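Local coordinates for putative cell surface protein, similar to internalin proteins (Listeria monocytogenes EGD-e, PDB 5KZS) that is of unknown function but, as an internalin-like leucine-rich-repeat surface protein, probably takes part in the interaction of the bacterium with host cells, at residues 197-202 against 218-223; 151-156 against 175-180; 89-94 against 118-123; 73-78 against 97-102; 24-29 against 51-56. All blocks are in the same frame, centred on the assembly; numbering follows the deposited sequence.

Contact 1: 197-202 against 218-223; sequences LNLSFN and NNLNLD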
# COMPACT_ATOMS: atom_id res chain seq x y z
N LEU A 197 -4.06 -5.99 -6.21
CA LEU A 197 -2.74 -5.53 -5.84
C LEU A 197 -2.79 -4.02 -5.95
O LEU A 197 -2.98 -3.47 -7.03
CB LEU A 197 -1.67 -6.13 -6.77
CG LEU A 197 -0.21 -5.71 -6.62
CD1 LEU A 197 0.31 -5.93 -5.21
CD2 LEU A 197 0.65 -6.49 -7.59
N ASN A 198 -2.63 -3.35 -4.82
CA ASN A 198 -2.72 -1.90 -4.83
C ASN A 198 -1.32 -1.32 -4.69
O ASN A 198 -0.68 -1.50 -3.64
CB ASN A 198 -3.63 -1.45 -3.70
CG ASN A 198 -3.97 0.02 -3.77
OD1 ASN A 198 -3.41 0.79 -4.55
ND2 ASN A 198 -4.91 0.42 -2.93
N LEU A 199 -0.86 -0.64 -5.75
CA LEU A 199 0.44 0.04 -5.76
C LEU A 199 0.36 1.54 -6.07
O LEU A 199 1.35 2.14 -6.47
CB LEU A 199 1.37 -0.64 -6.76
CG LEU A 199 1.50 -2.16 -6.61
CD1 LEU A 199 2.16 -2.79 -7.82
CD2 LEU A 199 2.25 -2.54 -5.35
N SER A 200 -0.80 2.15 -5.84
CA SER A 200 -0.98 3.59 -6.03
C SER A 200 -0.10 4.43 -5.09
O SER A 200 0.31 3.96 -4.03
CB SER A 200 -2.45 3.95 -5.82
OG SER A 200 -2.92 3.41 -4.60
N PHE A 201 0.17 5.67 -5.49
CA PHE A 201 1.06 6.59 -4.76
C PHE A 201 2.39 5.94 -4.35
O PHE A 201 2.72 5.78 -3.15
CB PHE A 201 0.42 7.17 -3.51
CG PHE A 201 -0.91 7.82 -3.72
CD1 PHE A 201 -2.08 7.04 -3.73
CD2 PHE A 201 -1.02 9.21 -3.79
CE1 PHE A 201 -3.33 7.64 -3.86
CE2 PHE A 201 -2.26 9.82 -3.92
CZ PHE A 201 -3.42 9.03 -3.96
N ASN A 202 3.13 5.53 -5.38
CA ASN A 202 4.48 5.00 -5.23
C ASN A 202 5.39 5.77 -6.20
O ASN A 202 5.01 6.85 -6.70
CB ASN A 202 4.47 3.48 -5.46
CG ASN A 202 4.12 2.69 -4.20
OD1 ASN A 202 4.95 2.51 -3.31
ND2 ASN A 202 2.90 2.19 -4.15
N ASN A 218 -7.32 -9.37 -10.99
CA ASN A 218 -8.43 -8.56 -11.52
C ASN A 218 -8.18 -7.07 -11.43
O ASN A 218 -8.81 -6.31 -12.18
CB ASN A 218 -9.71 -8.82 -10.72
CG ASN A 218 -10.19 -10.25 -10.83
OD1 ASN A 218 -9.95 -10.93 -11.84
ND2 ASN A 218 -10.87 -10.73 -9.79
N ASN A 219 -7.31 -6.64 -10.52
CA ASN A 219 -7.19 -5.24 -10.17
C ASN A 219 -5.77 -4.91 -9.77
O ASN A 219 -5.30 -5.36 -8.72
CB ASN A 219 -8.16 -4.92 -9.02
CG ASN A 219 -7.90 -3.56 -8.35
OD1 ASN A 219 -8.23 -3.37 -7.17
ND2 ASN A 219 -7.33 -2.60 -9.10
N LEU A 220 -5.10 -4.12 -10.60
CA LEU A 220 -3.76 -3.65 -10.34
C LEU A 220 -3.82 -2.15 -10.32
O LEU A 220 -3.82 -1.49 -11.36
CB LEU A 220 -2.79 -4.15 -11.42
CG LEU A 220 -1.33 -3.67 -11.37
CD1 LEU A 220 -0.69 -3.84 -10.00
CD2 LEU A 220 -0.50 -4.43 -12.40
N ASN A 221 -3.88 -1.58 -9.13
CA ASN A 221 -4.00 -0.15 -9.01
C ASN A 221 -2.63 0.50 -9.17
O ASN A 221 -1.76 0.32 -8.32
CB ASN A 221 -4.62 0.22 -7.67
CG ASN A 221 -5.05 1.67 -7.61
OD1 ASN A 221 -4.52 2.52 -8.34
ND2 ASN A 221 -6.02 1.97 -6.74
N LEU A 222 -2.46 1.24 -10.26
CA LEU A 222 -1.22 1.98 -10.51
C LEU A 222 -1.36 3.50 -10.47
O LEU A 222 -0.43 4.20 -10.83
CB LEU A 222 -0.64 1.54 -11.84
CG LEU A 222 -0.38 0.04 -11.99
CD1 LEU A 222 0.21 -0.26 -13.35
CD2 LEU A 222 0.56 -0.46 -10.90
N ASP A 223 -2.51 4.00 -10.01
CA ASP A 223 -2.77 5.44 -9.91
C ASP A 223 -1.63 6.19 -9.21
O ASP A 223 -1.02 5.66 -8.32
CB ASP A 223 -4.09 5.67 -9.14
CG ASP A 223 -4.82 6.96 -9.55
OD1 ASP A 223 -4.84 7.31 -10.75
OD2 ASP A 223 -5.42 7.61 -8.65
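Leu197 pairs with Leu220, and Asn198 with Asn221, as parallel beta bridges between adjacent strands of the leucine-rich-repeat sheet; the two chain directions lie 6° apart. Leu197 N donates to Asn219 O (2.9 Å) and Leu197 O accepts from Asn221 N (3.0 Å), after which Leu199 N continues the pattern onto Asn221 O. On the buried face Leu197 and Leu220 share one conformation, CG anti to the backbone N (both chi1 176°), which sets them side by side and pointing the same way, with Leu197 CD2 3.8 Å from Leu220 CD1. Leu199 CD1 reaches the same methyl, Leu220 CD1, at 3.7 Å. On the other face Asn198 and Asn221 also run side by side, their amide planes 1° apart, and Asn198 OD1 sits 3.4 Å from Asn221 CB. Each asparagine closes an Asx turn: Asn221 OD1 accepts from Asp223 N, and Asn198 OD1 from Ser200 N. The latter oxygen is gripped twice, because Ser200 OG also donates to Asn198 OD1, at 2.7 Å.

Contact 2: 151-156 against 175-180; sequences LYMADM and LDLSHN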
# COMPACT_ATOMS: atom_id res chain seq x y z
N LEU A 151 -3.38 -8.52 3.06
CA LEU A 151 -2.25 -7.86 3.74
C LEU A 151 -2.17 -6.39 3.37
O LEU A 151 -1.94 -6.06 2.21
CB LEU A 151 -0.94 -8.58 3.39
CG LEU A 151 0.39 -8.02 3.92
CD1 LEU A 151 0.34 -7.84 5.43
CD2 LEU A 151 1.56 -8.92 3.54
N TYR A 152 -2.38 -5.52 4.36
CA TYR A 152 -2.47 -4.07 4.12
C TYR A 152 -1.29 -3.36 4.76
O TYR A 152 -1.20 -3.29 5.97
CB TYR A 152 -3.79 -3.51 4.67
CG TYR A 152 -5.00 -4.08 3.98
CD1 TYR A 152 -5.59 -5.25 4.43
CD2 TYR A 152 -5.55 -3.45 2.87
CE1 TYR A 152 -6.71 -5.78 3.80
CE2 TYR A 152 -6.65 -3.98 2.22
CZ TYR A 152 -7.23 -5.14 2.70
OH TYR A 152 -8.31 -5.66 2.05
N MSE A 153 -0.39 -2.86 3.93
CA MSE A 153 0.84 -2.27 4.42
C MSE A 153 1.09 -0.94 3.74
O MSE A 153 2.19 -0.66 3.29
CB MSE A 153 1.94 -3.24 4.04
CG MSE A 153 1.68 -4.70 4.41
SE MSE A 153 2.42 -4.94 6.19
CE MSE A 153 4.23 -5.30 5.57
N ALA A 154 0.05 -0.10 3.68
CA ALA A 154 0.14 1.18 2.99
C ALA A 154 0.68 2.27 3.90
O ALA A 154 0.54 2.18 5.09
CB ALA A 154 -1.23 1.57 2.48
N ASP A 155 1.30 3.29 3.33
CA ASP A 155 1.76 4.46 4.10
C ASP A 155 2.78 4.10 5.18
O ASP A 155 2.77 4.68 6.27
CB ASP A 155 0.56 5.22 4.71
CG ASP A 155 0.92 6.65 5.16
OD1 ASP A 155 1.95 7.21 4.73
OD2 ASP A 155 0.17 7.22 5.97
N MSE A 156 3.67 3.16 4.87
CA MSE A 156 4.67 2.70 5.84
C MSE A 156 6.10 3.04 5.48
O MSE A 156 7.00 2.60 6.15
CB MSE A 156 4.54 1.18 6.01
CG MSE A 156 3.14 0.74 6.36
SE MSE A 156 3.16 -1.12 7.00
CE MSE A 156 3.85 -0.87 8.81
N LEU A 175 -3.34 -7.50 -1.65
CA LEU A 175 -2.08 -6.95 -1.16
C LEU A 175 -1.98 -5.46 -1.44
O LEU A 175 -1.97 -5.03 -2.59
CB LEU A 175 -0.91 -7.68 -1.81
CG LEU A 175 0.53 -7.20 -1.55
CD1 LEU A 175 0.87 -7.13 -0.07
CD2 LEU A 175 1.47 -8.16 -2.25
N ASP A 176 -1.91 -4.67 -0.37
CA ASP A 176 -1.98 -3.22 -0.48
C ASP A 176 -0.63 -2.65 -0.06
O ASP A 176 -0.25 -2.74 1.11
CB ASP A 176 -3.13 -2.69 0.40
CG ASP A 176 -3.41 -1.21 0.19
OD1 ASP A 176 -2.46 -0.46 -0.12
OD2 ASP A 176 -4.60 -0.79 0.35
N LEU A 177 0.07 -2.06 -1.02
CA LEU A 177 1.38 -1.45 -0.77
C LEU A 177 1.39 0.02 -1.22
O LEU A 177 2.44 0.60 -1.51
CB LEU A 177 2.47 -2.27 -1.47
CG LEU A 177 2.66 -3.70 -0.90
CD1 LEU A 177 3.34 -4.64 -1.88
CD2 LEU A 177 3.42 -3.69 0.42
N SER A 178 0.20 0.63 -1.22
CA SER A 178 0.03 1.99 -1.72
C SER A 178 0.67 2.99 -0.78
O SER A 178 0.93 2.66 0.36
CB SER A 178 -1.46 2.29 -1.85
OG SER A 178 -2.13 2.02 -0.63
N HIS A 179 0.94 4.19 -1.25
CA HIS A 179 1.51 5.26 -0.41
C HIS A 179 2.86 4.91 0.23
O HIS A 179 3.18 5.31 1.35
CB HIS A 179 0.50 5.71 0.67
CG HIS A 179 -0.60 6.56 0.14
ND1 HIS A 179 -0.44 7.91 -0.12
CD2 HIS A 179 -1.89 6.27 -0.18
CE1 HIS A 179 -1.57 8.41 -0.58
NE2 HIS A 179 -2.47 7.43 -0.63
N ASN A 180 3.67 4.15 -0.50
CA ASN A 180 5.02 3.82 -0.09
C ASN A 180 5.95 4.39 -1.16
O ASN A 180 5.48 5.12 -2.04
CB ASN A 180 5.12 2.30 0.06
CG ASN A 180 4.44 1.79 1.34
OD1 ASN A 180 4.70 2.29 2.45
ND2 ASN A 180 3.62 0.75 1.20
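Leu151 and Leu175, then Tyr152 and Asp176, form parallel beta bridges, with CA atoms 5.0 Å apart in the first pair (Leu151 CA to Leu175 CA). Asp176 N donates to Leu151 O and Met153 N to Asp176 O. Past the strand ends the two chains keep step, and Asp155 N binds Ser178 O. Among the side chains, Asn180 does most of the joining. Its ND2 gives a straight bond to Met153 O (2.9 Å, 169° at the hydrogen), with that oxygen in the amide plane, while its OD1 accepts from Met156 N at 2.8 Å. One amide thus satisfies backbone groups on both sides of the bend in 151-156. Leu175, Leu177 and Asn180 match the LxLxxN core of the leucine-rich-repeat consensus. Asp176, its CG anti to the backbone N, turns OD1 back to Ser178: N completes an Asx turn, and OG donates to the syn lone pair of Asp176 OD1 at 2.6 Å. Tyr152 CD2 meets Asp176 CB at 3.5 Å, with ring and carboxylate planes 56° apart. Selenomethionine Met153 packs its CB on Leu177 CD2. Strand 127-129 lies beside Leu151 and Tyr152, and strand 196-198 beside Leu175 and Asp176, so the pair occupies the interior of the parallel sheet.

Contact 3: 89-94 against 118-123; sequences FPDIST and DYQNYP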
# COMPACT_ATOMS: atom_id res chain seq x y z
N PHE A 89 3.08 -6.16 17.94
CA PHE A 89 2.24 -7.06 18.72
C PHE A 89 2.99 -8.40 18.76
O PHE A 89 3.40 -8.89 17.70
CB PHE A 89 0.87 -7.25 18.10
CG PHE A 89 -0.09 -8.00 18.98
CD1 PHE A 89 -0.72 -7.36 20.05
CD2 PHE A 89 -0.32 -9.36 18.78
CE1 PHE A 89 -1.58 -8.05 20.89
CE2 PHE A 89 -1.20 -10.05 19.61
CZ PHE A 89 -1.82 -9.40 20.67
N PRO A 90 3.17 -8.98 19.96
CA PRO A 90 4.06 -10.13 20.08
C PRO A 90 3.47 -11.44 19.57
O PRO A 90 2.28 -11.53 19.29
CB PRO A 90 4.33 -10.20 21.59
CG PRO A 90 3.10 -9.64 22.21
CD PRO A 90 2.55 -8.63 21.26
N ASP A 91 4.35 -12.45 19.47
CA ASP A 91 4.01 -13.77 18.98
C ASP A 91 3.78 -14.67 20.19
O ASP A 91 4.67 -15.42 20.58
CB ASP A 91 5.17 -14.29 18.12
CG ASP A 91 4.84 -15.59 17.37
OD1 ASP A 91 3.70 -16.12 17.45
OD2 ASP A 91 5.76 -16.09 16.67
N ILE A 92 2.59 -14.59 20.77
CA ILE A 92 2.25 -15.35 21.97
C ILE A 92 1.40 -16.57 21.64
O ILE A 92 0.70 -16.60 20.65
CB ILE A 92 1.53 -14.47 23.02
CG1 ILE A 92 0.09 -14.09 22.61
CG2 ILE A 92 2.34 -13.20 23.27
CD1 ILE A 92 -0.68 -13.35 23.69
N SER A 93 1.44 -17.55 22.52
CA SER A 93 0.77 -18.83 22.29
C SER A 93 -0.64 -18.90 22.88
O SER A 93 -1.30 -19.94 22.77
CB SER A 93 1.63 -19.95 22.87
OG SER A 93 1.82 -19.75 24.26
N THR A 94 -1.13 -17.81 23.48
CA THR A 94 -2.45 -17.81 24.12
C THR A 94 -3.59 -17.30 23.26
O THR A 94 -4.67 -17.09 23.79
CB THR A 94 -2.44 -17.01 25.44
OG1 THR A 94 -2.00 -15.68 25.20
CG2 THR A 94 -1.54 -17.67 26.46
N ASP A 118 7.74 -12.82 11.97
CA ASP A 118 7.37 -13.98 11.18
C ASP A 118 6.57 -14.88 12.13
O ASP A 118 7.09 -15.82 12.70
CB ASP A 118 8.66 -14.67 10.66
CG ASP A 118 8.39 -15.91 9.82
OD1 ASP A 118 7.27 -16.11 9.32
OD2 ASP A 118 9.33 -16.70 9.65
N TYR A 119 5.29 -14.55 12.30
CA TYR A 119 4.45 -15.17 13.34
C TYR A 119 4.25 -16.68 13.18
O TYR A 119 3.83 -17.16 12.12
CB TYR A 119 3.06 -14.53 13.39
CG TYR A 119 2.98 -13.10 13.91
CD1 TYR A 119 3.33 -12.78 15.22
CD2 TYR A 119 2.49 -12.08 13.10
CE1 TYR A 119 3.21 -11.48 15.71
CE2 TYR A 119 2.38 -10.77 13.57
CZ TYR A 119 2.73 -10.47 14.87
OH TYR A 119 2.62 -9.16 15.32
N GLN A 120 4.55 -17.41 14.25
CA GLN A 120 4.40 -18.87 14.31
C GLN A 120 3.14 -19.33 15.06
O GLN A 120 2.62 -20.42 14.77
CB GLN A 120 5.65 -19.47 14.96
CG GLN A 120 6.96 -19.13 14.25
CD GLN A 120 7.00 -19.67 12.83
OE1 GLN A 120 6.91 -20.88 12.62
NE2 GLN A 120 7.12 -18.77 11.85
N ASN A 121 2.66 -18.54 16.03
CA ASN A 121 1.54 -18.95 16.90
C ASN A 121 0.14 -18.58 16.43
O ASN A 121 -0.84 -18.93 17.09
CB ASN A 121 1.76 -18.44 18.32
CG ASN A 121 3.01 -19.03 18.95
OD1 ASN A 121 3.07 -20.23 19.22
ND2 ASN A 121 4.01 -18.19 19.18
N TYR A 122 0.03 -17.91 15.28
CA TYR A 122 -1.27 -17.59 14.67
C TYR A 122 -1.41 -18.29 13.29
O TYR A 122 -1.40 -17.63 12.25
CB TYR A 122 -1.43 -16.06 14.55
CG TYR A 122 -0.96 -15.29 15.77
CD1 TYR A 122 -1.39 -15.65 17.05
CD2 TYR A 122 -0.10 -14.21 15.66
CE1 TYR A 122 -0.96 -14.96 18.18
CE2 TYR A 122 0.33 -13.50 16.78
CZ TYR A 122 -0.10 -13.88 18.03
OH TYR A 122 0.32 -13.19 19.15
N PRO A 123 -1.52 -19.65 13.29
CA PRO A 123 -1.65 -20.39 12.02
C PRO A 123 -2.99 -20.23 11.30
O PRO A 123 -3.10 -20.62 10.14
CB PRO A 123 -1.48 -21.85 12.46
CG PRO A 123 -1.97 -21.87 13.88
CD PRO A 123 -1.51 -20.56 14.46
O HOH W 1 3.38 -6.45 15.23
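Asp91 faces Gln120 and Asn121, and its carboxylate collects backbone N-H groups. Its OD2 accepts from Gln120 N (3.0 Å, 174° at the hydrogen), the donor lying on the syn side but 31° out of the carboxylate plane. Its OD1 accepts from Asn121 N through the syn lone pair and, weakly, from Asn121 ND2. CG anti to the backbone N (chi1 -171°) extends the group across to these donors. Tyrosine hydroxyls supply the second kind of bond. Tyr119 OH donates to Phe89 O (2.5 Å), and a water links the same hydroxyl to Phe89 N. Tyr122 OH donates to Pro90 O (2.6 Å) and accepts from Ile92 N (3.1 Å), so one hydroxyl holds the backbone on both sides of Asp91. Both segments lie in the connections between successive strands of the leucine-rich-repeat solenoid, so these bonds join neighbouring coils where neither segment forms regular strand or helix. Ring contacts make the third kind: Tyr122 CD2 lies 3.6 Å above the Tyr119 ring plane, toward its rim, Asp91 OD1 lies over one face of the Tyr122 ring, and Phe89 CE2 is 4.3 Å from Tyr122 CZ.

Contact 4: 73-78 against 97-102; sequences NVNIVS and HLNTLF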
# COMPACT_ATOMS: atom_id res chain seq x y z
N ASN A 73 -11.28 -18.11 22.29
CA ASN A 73 -12.23 -17.75 21.24
C ASN A 73 -12.00 -16.37 20.61
O ASN A 73 -12.78 -15.98 19.73
CB ASN A 73 -13.65 -17.89 21.78
CG ASN A 73 -13.95 -19.31 22.25
OD1 ASN A 73 -13.68 -20.28 21.54
ND2 ASN A 73 -14.49 -19.44 23.45
N VAL A 74 -10.94 -15.66 21.03
CA VAL A 74 -10.57 -14.39 20.40
C VAL A 74 -10.14 -14.71 18.99
O VAL A 74 -9.31 -15.57 18.80
CB VAL A 74 -9.42 -13.66 21.14
CG1 VAL A 74 -8.92 -12.45 20.35
CG2 VAL A 74 -9.88 -13.18 22.50
N ASN A 75 -10.75 -14.04 18.02
CA ASN A 75 -10.34 -14.17 16.62
C ASN A 75 -9.92 -12.83 16.02
O ASN A 75 -9.67 -12.76 14.82
CB ASN A 75 -11.44 -14.85 15.78
CG ASN A 75 -12.75 -14.08 15.79
OD1 ASN A 75 -12.77 -12.86 15.59
ND2 ASN A 75 -13.85 -14.77 16.02
N ILE A 76 -9.81 -11.78 16.83
CA ILE A 76 -9.37 -10.49 16.34
C ILE A 76 -8.75 -9.62 17.42
O ILE A 76 -9.23 -9.60 18.55
CB ILE A 76 -10.50 -9.73 15.61
CG1 ILE A 76 -10.01 -8.35 15.10
CG2 ILE A 76 -11.72 -9.54 16.50
CD1 ILE A 76 -10.97 -7.70 14.13
N VAL A 77 -7.71 -8.89 17.04
CA VAL A 77 -6.99 -7.99 17.93
C VAL A 77 -6.85 -6.66 17.20
O VAL A 77 -6.38 -6.63 16.07
CB VAL A 77 -5.58 -8.53 18.25
CG1 VAL A 77 -4.75 -7.49 19.00
CG2 VAL A 77 -5.67 -9.82 19.06
N SER A 78 -7.20 -5.57 17.89
CA SER A 78 -7.24 -4.24 17.29
C SER A 78 -6.54 -3.20 18.15
O SER A 78 -7.04 -2.81 19.20
CB SER A 78 -8.69 -3.84 17.05
OG SER A 78 -9.33 -4.83 16.27
N HIS A 97 -6.74 -19.15 17.95
CA HIS A 97 -7.68 -18.98 16.83
C HIS A 97 -7.71 -17.57 16.21
O HIS A 97 -8.63 -17.24 15.47
CB HIS A 97 -9.08 -19.43 17.28
CG HIS A 97 -9.13 -20.87 17.67
ND1 HIS A 97 -9.23 -21.29 18.98
CD2 HIS A 97 -9.06 -22.00 16.92
CE1 HIS A 97 -9.24 -22.61 19.02
NE2 HIS A 97 -9.13 -23.07 17.78
N LEU A 98 -6.68 -16.76 16.46
CA LEU A 98 -6.61 -15.40 15.92
C LEU A 98 -6.64 -15.40 14.39
O LEU A 98 -5.79 -16.03 13.75
CB LEU A 98 -5.35 -14.70 16.43
CG LEU A 98 -5.14 -13.21 16.11
CD1 LEU A 98 -6.23 -12.35 16.71
CD2 LEU A 98 -3.79 -12.76 16.64
N ASN A 99 -7.63 -14.72 13.83
CA ASN A 99 -7.82 -14.55 12.37
C ASN A 99 -7.34 -13.20 11.84
O ASN A 99 -6.97 -13.10 10.67
CB ASN A 99 -9.31 -14.68 11.99
CG ASN A 99 -9.84 -16.10 12.15
OD1 ASN A 99 -9.10 -17.08 12.03
ND2 ASN A 99 -11.13 -16.21 12.42
N THR A 100 -7.37 -12.17 12.68
CA THR A 100 -7.13 -10.81 12.23
C THR A 100 -6.29 -10.03 13.21
O THR A 100 -6.60 -9.99 14.39
CB THR A 100 -8.46 -10.06 12.04
OG1 THR A 100 -9.31 -10.78 11.15
CG2 THR A 100 -8.22 -8.65 11.46
N LEU A 101 -5.26 -9.37 12.71
CA LEU A 101 -4.49 -8.40 13.47
C LEU A 101 -4.69 -7.05 12.78
O LEU A 101 -4.50 -6.97 11.57
CB LEU A 101 -3.01 -8.80 13.48
CG LEU A 101 -2.01 -7.74 13.95
CD1 LEU A 101 -2.24 -7.38 15.40
CD2 LEU A 101 -0.60 -8.27 13.76
N PHE A 102 -5.07 -6.02 13.53
CA PHE A 102 -5.32 -4.68 12.99
C PHE A 102 -4.71 -3.56 13.84
O PHE A 102 -5.15 -3.34 14.97
CB PHE A 102 -6.84 -4.46 12.84
CG PHE A 102 -7.20 -3.12 12.26
CD1 PHE A 102 -7.43 -2.01 13.08
CD2 PHE A 102 -7.31 -2.95 10.87
CE1 PHE A 102 -7.76 -0.78 12.55
CE2 PHE A 102 -7.63 -1.72 10.34
CZ PHE A 102 -7.84 -0.63 11.17
O HOH W 2 -7.84 -17.78 19.98
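Ile76 and Thr100, Val77 and Leu101, and Ser78 and Phe102 are bridged in register as neighbouring parallel strands of the leucine-rich-repeat sheet. The axes of 76-78 and 100-102 are 4.9 Å apart and diverge by 3°. Val77 supplies both central backbone bonds, donating from its N to Thr100 O (3.1 Å) and accepting at its O from Phe102 N (2.9 Å). Before the strands begin, Asn75 O accepts from Asn99 N at 3.0 Å, with the donor 47° above the carbonyl plane, and weakly from Thr100 N. Further back, a water accepts from His97 N and also lies beside Val74 O.

The side chain of Ile76 can be followed outward along Thr100. Its CB sits 4.1 Å from Thr100 CB. CG1, anti to the backbone N, then carries the chain alongside Thr100 and comes to 3.8 Å from Thr100 CB. The tip, CD1, ends against Thr100 CG2 at 3.9 Å, so the two side chains run the same way on one face, with methyl meeting methyl. On the other face, where Val77 and Leu101 point, Val77 CG1 approaches Leu101 CD1 more loosely. Leu98, crossing Val77 at about a right angle, brings its CD1 in far closer: Val77 CG2 to Leu98 CD1 is 3.5 Å, tighter than usual carbon-carbon contact.

Contact 5: 24-29 against 51-56; sequences AKDMAK and LGFETE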
# COMPACT_ATOMS: atom_id res chain seq x y z
N ALA A 24 -4.12 -3.53 31.85
CA ALA A 24 -5.21 -3.96 32.72
C ALA A 24 -6.45 -3.12 32.48
O ALA A 24 -7.57 -3.64 32.40
CB ALA A 24 -4.78 -3.85 34.18
N LYS A 25 -6.24 -1.81 32.39
CA LYS A 25 -7.30 -0.87 32.07
C LYS A 25 -8.00 -1.31 30.78
O LYS A 25 -9.22 -1.48 30.76
CB LYS A 25 -6.74 0.55 31.97
CG LYS A 25 -7.80 1.62 31.80
CD LYS A 25 -7.32 2.98 32.29
CE LYS A 25 -8.25 4.12 31.86
NZ LYS A 25 -8.13 4.44 30.40
N ASP A 26 -7.22 -1.54 29.73
CA ASP A 26 -7.79 -1.98 28.45
C ASP A 26 -8.47 -3.34 28.56
O ASP A 26 -9.53 -3.57 27.97
CB ASP A 26 -6.71 -2.02 27.34
CG ASP A 26 -6.22 -0.63 26.96
OD1 ASP A 26 -6.63 0.36 27.61
OD2 ASP A 26 -5.43 -0.50 26.00
N MSE A 27 -7.86 -4.25 29.31
CA MSE A 27 -8.43 -5.58 29.51
C MSE A 27 -9.72 -5.51 30.30
O MSE A 27 -10.62 -6.31 30.08
CB MSE A 27 -7.40 -6.51 30.17
CG MSE A 27 -6.34 -7.01 29.19
SE MSE A 27 -7.09 -8.05 27.69
CE MSE A 27 -8.67 -8.95 28.45
N ALA A 28 -9.81 -4.55 31.22
CA ALA A 28 -11.05 -4.32 31.97
C ALA A 28 -12.16 -3.94 31.03
O ALA A 28 -13.24 -4.53 31.07
CB ALA A 28 -10.87 -3.22 33.00
N LYS A 29 -11.86 -2.97 30.17
CA LYS A 29 -12.77 -2.55 29.12
C LYS A 29 -13.13 -3.70 28.17
O LYS A 29 -14.29 -3.88 27.85
CB LYS A 29 -12.19 -1.38 28.32
CG LYS A 29 -13.26 -0.58 27.59
CD LYS A 29 -12.81 -0.09 26.22
CE LYS A 29 -13.79 0.93 25.67
NZ LYS A 29 -13.30 1.44 24.35
N LEU A 51 -10.17 -8.26 21.11
CA LEU A 51 -9.38 -7.52 22.09
C LEU A 51 -8.95 -6.19 21.50
O LEU A 51 -8.20 -6.17 20.54
CB LEU A 51 -8.14 -8.33 22.47
CG LEU A 51 -8.34 -9.68 23.18
CD1 LEU A 51 -7.00 -10.37 23.39
CD2 LEU A 51 -9.05 -9.52 24.52
N GLY A 52 -9.43 -5.09 22.06
CA GLY A 52 -8.97 -3.75 21.68
C GLY A 52 -7.94 -3.22 22.66
O GLY A 52 -7.94 -3.62 23.83
N PHE A 53 -7.07 -2.33 22.20
CA PHE A 53 -6.06 -1.69 23.05
C PHE A 53 -5.90 -0.25 22.62
O PHE A 53 -5.87 0.03 21.43
CB PHE A 53 -4.71 -2.42 22.96
CG PHE A 53 -4.80 -3.86 23.35
CD1 PHE A 53 -4.71 -4.24 24.68
CD2 PHE A 53 -5.07 -4.84 22.39
CE1 PHE A 53 -4.86 -5.56 25.04
CE2 PHE A 53 -5.21 -6.16 22.75
CZ PHE A 53 -5.11 -6.52 24.08
N GLU A 54 -5.80 0.64 23.59
CA GLU A 54 -5.74 2.08 23.31
C GLU A 54 -4.84 2.92 24.24
O GLU A 54 -4.51 4.05 23.90
CB GLU A 54 -7.16 2.68 23.25
CG GLU A 54 -8.06 2.39 24.46
CD GLU A 54 -8.67 0.98 24.48
OE1 GLU A 54 -8.88 0.42 25.59
OE2 GLU A 54 -8.94 0.41 23.38
N THR A 55 -4.45 2.39 25.39
CA THR A 55 -3.66 3.15 26.35
C THR A 55 -2.21 3.17 25.88
O THR A 55 -1.59 2.11 25.68
CB THR A 55 -3.76 2.54 27.76
OG1 THR A 55 -5.12 2.21 28.03
CG2 THR A 55 -3.27 3.52 28.83
N GLU A 56 -1.67 4.38 25.73
CA GLU A 56 -0.38 4.55 25.06
C GLU A 56 0.86 4.23 25.92
O GLU A 56 1.98 4.31 25.42
CB GLU A 56 -0.28 5.96 24.45
CG GLU A 56 -1.40 6.26 23.45
CD GLU A 56 -0.97 7.06 22.22
OE1 GLU A 56 0.24 7.30 22.05
OE2 GLU A 56 -1.86 7.43 21.42
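Asp26, buried on helix 21-31, points its carboxylate at the backbone just past strand 50-53. Its OD2 accepts from two successive amides, Glu54 N (2.7 Å) and Thr55 N (3.1 Å): the first comes from 45° above the carboxylate plane, the second onto the syn lone pair. Its OD1 accepts from Thr55 OG1, at a modelled 2.4 Å, so short that the value itself is doubtful. Around this centre, selenomethionine Met27 makes a Met-aromatic contact, its SE 5.3 Å from the centroid of the Phe53 ring, and packs its CE against Leu51 CD2. Helix 24-29 and strand 51-53 run at 139° to each other, and Asn30 ND2 adds a bond to Gly52 O. The helix belongs to the internalin N-terminal region and covers the outermost strand at the start of the repeat sheet. Glu54 OE1 lies 3.0 Å from Asp26 OD1, two acceptors close together, while Lys29 NZ is 4.6 Å from Glu54 OE2, too far for a salt bridge. Such crowding could raise the proton affinity of one carboxylate, whereas the two backbone N-H donors to Asp26 OD2 should favour its charged form.

How the contacts relate
Four of the contacts, 5, 4, 2 and 1, follow one another along a single parallel sheet. Contact 5 covers its first strand and meets contact 4 directly: Ser78 N and O pair with Leu51 O and Phe53 N, and the two centres are 15 Å apart. Contacts 1 and 2 adjoin in the same way, their centres 10 Å apart, through backbone bonds such as Asn198 O with Leu177 N and through the stacked rings of Phe201 and His179. Between these pairs, contacts 2 and 4 have centres about 20 Å apart and do not touch. Contact 3 alternates with contact 4 along the chain and packs Phe89, Tyr119 and Tyr122 onto Val77, Leu101 and Leu98.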